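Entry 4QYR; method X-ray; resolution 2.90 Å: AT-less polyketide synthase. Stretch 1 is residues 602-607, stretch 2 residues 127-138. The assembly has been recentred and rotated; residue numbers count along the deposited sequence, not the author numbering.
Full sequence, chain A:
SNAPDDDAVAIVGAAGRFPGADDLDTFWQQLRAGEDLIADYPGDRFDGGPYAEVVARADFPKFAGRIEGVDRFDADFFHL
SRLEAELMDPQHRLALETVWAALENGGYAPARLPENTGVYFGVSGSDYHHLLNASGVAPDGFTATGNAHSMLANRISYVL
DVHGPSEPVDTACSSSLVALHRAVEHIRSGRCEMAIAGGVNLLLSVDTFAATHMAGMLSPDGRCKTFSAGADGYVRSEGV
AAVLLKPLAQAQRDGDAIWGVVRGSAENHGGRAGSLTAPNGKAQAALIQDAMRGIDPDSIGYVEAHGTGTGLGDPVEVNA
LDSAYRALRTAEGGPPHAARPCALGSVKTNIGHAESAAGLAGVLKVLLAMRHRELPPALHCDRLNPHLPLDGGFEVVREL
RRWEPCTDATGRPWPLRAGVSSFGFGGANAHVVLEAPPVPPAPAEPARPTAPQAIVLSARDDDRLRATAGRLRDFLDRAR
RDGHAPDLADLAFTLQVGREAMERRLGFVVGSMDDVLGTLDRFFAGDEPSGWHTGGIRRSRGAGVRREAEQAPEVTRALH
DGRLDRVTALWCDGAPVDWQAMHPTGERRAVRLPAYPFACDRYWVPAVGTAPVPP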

# COMPACT_ATOMS: atom_id res chain seq x y z
N ARG A 602 11.95 -28.70 -4.30
CA ARG A 602 11.00 -28.27 -5.32
C ARG A 602 9.55 -28.20 -4.82
O ARG A 602 8.98 -29.20 -4.37
CB ARG A 602 11.06 -29.20 -6.53
CG ARG A 602 10.03 -28.87 -7.58
CD ARG A 602 9.69 -30.07 -8.44
NE ARG A 602 8.51 -29.90 -9.30
CZ ARG A 602 8.41 -29.02 -10.29
NH1 ARG A 602 9.41 -28.19 -10.56
NH2 ARG A 602 7.29 -28.97 -11.01
N TYR A 603 8.94 -27.02 -4.90
CA TYR A 603 7.52 -26.88 -4.55
C TYR A 603 6.78 -26.20 -5.68
O TYR A 603 6.90 -24.98 -5.88
CB TYR A 603 7.35 -26.09 -3.24
CG TYR A 603 7.96 -26.78 -2.05
CD1 TYR A 603 7.22 -27.68 -1.29
CD2 TYR A 603 9.28 -26.55 -1.69
CE1 TYR A 603 7.77 -28.32 -0.19
CE2 TYR A 603 9.85 -27.19 -0.60
CZ TYR A 603 9.09 -28.08 0.15
OH TYR A 603 9.65 -28.73 1.24
N TRP A 604 6.03 -26.99 -6.44
CA TRP A 604 5.27 -26.46 -7.55
C TRP A 604 3.79 -26.85 -7.43
O TRP A 604 3.33 -27.27 -6.36
CB TRP A 604 5.86 -26.96 -8.88
CG TRP A 604 5.56 -26.07 -10.06
CD1 TRP A 604 4.85 -26.41 -11.18
CD2 TRP A 604 5.93 -24.70 -10.22
NE1 TRP A 604 4.76 -25.33 -12.03
CE2 TRP A 604 5.42 -24.27 -11.46
CE3 TRP A 604 6.63 -23.78 -9.42
CZ2 TRP A 604 5.60 -22.97 -11.93
CZ3 TRP A 604 6.82 -22.49 -9.88
CH2 TRP A 604 6.30 -22.10 -11.13
N VAL A 605 3.05 -26.67 -8.52
CA VAL A 605 1.63 -26.95 -8.55
C VAL A 605 1.37 -28.43 -8.27
O VAL A 605 1.98 -29.30 -8.89
CB VAL A 605 1.03 -26.55 -9.91
CG1 VAL A 605 -0.44 -26.95 -10.00
CG2 VAL A 605 1.22 -25.05 -10.14
N PRO A 606 0.48 -28.71 -7.31
CA PRO A 606 0.11 -30.08 -6.93
C PRO A 606 -0.71 -30.80 -7.99
O PRO A 606 -1.26 -30.17 -8.89
CB PRO A 606 -0.71 -29.88 -5.65
CG PRO A 606 -1.25 -28.53 -5.76
CD PRO A 606 -0.20 -27.71 -6.46
N ALA A 607 -0.78 -32.12 -7.87
CA ALA A 607 -1.48 -32.96 -8.83
C ALA A 607 -2.89 -33.28 -8.34
O ALA A 607 -3.87 -32.83 -8.93
CB ALA A 607 -0.71 -34.22 -9.07
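Stretch 2, residues 127-138: DYHHLLNASGVA

The packing of residues 127-138 on residues 602-607 of this AT-less polyketide synthase is an apolar contact between one face and the C-terminal end of a helix and an irregular segment far away in the sequence, with no hydrogen bond crossing it. Stretch 2 begins as a helix, with backbone bonds such as Leu132 N to Tyr128 O (2.8 Å) holding its turns, and it ends in a Schellman motif. There Gly136 takes a positive phi (96°), at which a CB would be jammed against the preceding carbonyl O, and Val137 N returns to Leu132 O at 3.0 Å. The chain then leaves as a loop. Stretch 1 has an extended backbone from Val605 to Pro606 and follows the same general direction: Val605 lies nearest Leu132 (CA to CA 6.4 Å), and Pro606 nearest Val137 (CA to CA 7.1 Å).

As is common where a helix meets an irregular segment, side chains spaced three or four residues apart form the receiving surface. Val605 points toward it, with chi1 in t. Its CG2 lies 3.9 Å from Tyr128 CE1, 3.7 Å from Leu131 CD2 and 3.9 Å from Leu132 CD2, while its CG1 reaches Ser135 CB and Val137 CG2, both at 3.7 Å. One branched residue thus spans the last turns of the helix and the loop beyond. Earlier in stretch 1, Trp604 receives the edge of Tyr128 on its face, the ring centroids 5.6 Å apart and the planes at 63°; Trp604 CZ2 also meets Leu131 CD2 at 3.7 Å. At the other end, Pro606 CG rests 3.9 Å from Val137 CG1. Two hydroxyls find partners outside this packing: Tyr128 OH approaches Val605 N to 3.4 Å at a poor angle but is bonded elsewhere in the structure, and Ser135 OG donates to Leu131 O, one turn back in the same stretch, at a very short 2.4 Å.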

# COMPACT_ATOMS: atom_id res chain seq x y z
N ASP A 127 0.11 -14.17 -10.55
CA ASP A 127 0.26 -15.11 -11.65
C ASP A 127 0.05 -16.56 -11.18
O ASP A 127 -0.62 -17.32 -11.85
CB ASP A 127 1.63 -14.94 -12.30
CG ASP A 127 1.71 -13.72 -13.22
OD1 ASP A 127 0.86 -12.79 -13.09
OD2 ASP A 127 2.63 -13.69 -14.07
N TYR A 128 0.62 -16.92 -10.03
CA TYR A 128 0.56 -18.31 -9.55
C TYR A 128 -0.84 -18.80 -9.29
O TYR A 128 -1.17 -19.95 -9.56
CB TYR A 128 1.37 -18.46 -8.27
CG TYR A 128 1.73 -19.87 -7.90
CD1 TYR A 128 2.47 -20.67 -8.75
CD2 TYR A 128 1.38 -20.39 -6.65
CE1 TYR A 128 2.83 -21.96 -8.40
CE2 TYR A 128 1.73 -21.69 -6.30
CZ TYR A 128 2.46 -22.46 -7.18
OH TYR A 128 2.83 -23.74 -6.84
N HIS A 129 -1.67 -17.91 -8.75
CA HIS A 129 -3.02 -18.25 -8.36
C HIS A 129 -3.81 -18.56 -9.60
O HIS A 129 -4.68 -19.44 -9.59
CB HIS A 129 -3.66 -17.11 -7.59
CG HIS A 129 -4.86 -17.49 -6.79
ND1 HIS A 129 -5.56 -18.67 -7.00
CD2 HIS A 129 -5.49 -16.86 -5.77
CE1 HIS A 129 -6.56 -18.74 -6.15
NE2 HIS A 129 -6.54 -17.66 -5.39
N HIS A 130 -3.51 -17.85 -10.68
CA HIS A 130 -4.11 -18.16 -11.97
C HIS A 130 -3.64 -19.54 -12.40
O HIS A 130 -4.45 -20.37 -12.86
CB HIS A 130 -3.75 -17.10 -13.02
CG HIS A 130 -4.44 -15.79 -12.83
ND1 HIS A 130 -3.81 -14.58 -13.05
CD2 HIS A 130 -5.71 -15.49 -12.46
CE1 HIS A 130 -4.66 -13.59 -12.81
NE2 HIS A 130 -5.82 -14.12 -12.45
N LEU A 131 -2.35 -19.81 -12.21
CA LEU A 131 -1.75 -21.07 -12.61
C LEU A 131 -2.40 -22.26 -11.90
O LEU A 131 -2.60 -23.31 -12.52
CB LEU A 131 -0.25 -21.06 -12.32
CG LEU A 131 0.51 -22.34 -12.67
CD1 LEU A 131 0.31 -22.69 -14.14
CD2 LEU A 131 1.98 -22.21 -12.34
N LEU A 132 -2.71 -22.08 -10.62
CA LEU A 132 -3.37 -23.11 -9.82
C LEU A 132 -4.74 -23.43 -10.36
O LEU A 132 -5.14 -24.59 -10.48
CB LEU A 132 -3.54 -22.67 -8.36
CG LEU A 132 -2.30 -22.57 -7.48
CD1 LEU A 132 -2.73 -22.30 -6.06
CD2 LEU A 132 -1.51 -23.85 -7.57
N ASN A 133 -5.48 -22.38 -10.67
CA ASN A 133 -6.83 -22.56 -11.16
C ASN A 133 -6.82 -23.24 -12.51
O ASN A 133 -7.61 -24.16 -12.75
CB ASN A 133 -7.55 -21.22 -11.22
CG ASN A 133 -7.85 -20.67 -9.85
OD1 ASN A 133 -7.25 -21.10 -8.86
ND2 ASN A 133 -8.77 -19.72 -9.78
N ALA A 134 -5.89 -22.82 -13.36
CA ALA A 134 -5.80 -23.35 -14.71
C ALA A 134 -5.34 -24.80 -14.72
O ALA A 134 -5.51 -25.50 -15.71
CB ALA A 134 -4.86 -22.49 -15.53
N SER A 135 -4.77 -25.24 -13.60
CA SER A 135 -4.27 -26.60 -13.46
C SER A 135 -5.33 -27.49 -12.83
O SER A 135 -5.20 -28.70 -12.82
CB SER A 135 -3.00 -26.63 -12.63
OG SER A 135 -2.09 -25.63 -13.07
N GLY A 136 -6.37 -26.86 -12.29
CA GLY A 136 -7.51 -27.59 -11.76
C GLY A 136 -7.43 -27.79 -10.26
O GLY A 136 -8.19 -28.57 -9.70
N VAL A 137 -6.51 -27.10 -9.61
CA VAL A 137 -6.28 -27.29 -8.19
C VAL A 137 -7.42 -26.73 -7.37
O VAL A 137 -7.64 -25.51 -7.33
CB VAL A 137 -4.96 -26.62 -7.76
CG1 VAL A 137 -4.73 -26.80 -6.28
CG2 VAL A 137 -3.82 -27.21 -8.54
N ALA A 138 -8.17 -27.63 -6.73
CA ALA A 138 -9.26 -27.21 -5.85
C ALA A 138 -8.74 -26.26 -4.78
O ALA A 138 -7.57 -26.33 -4.39
CB ALA A 138 -9.93 -28.40 -5.23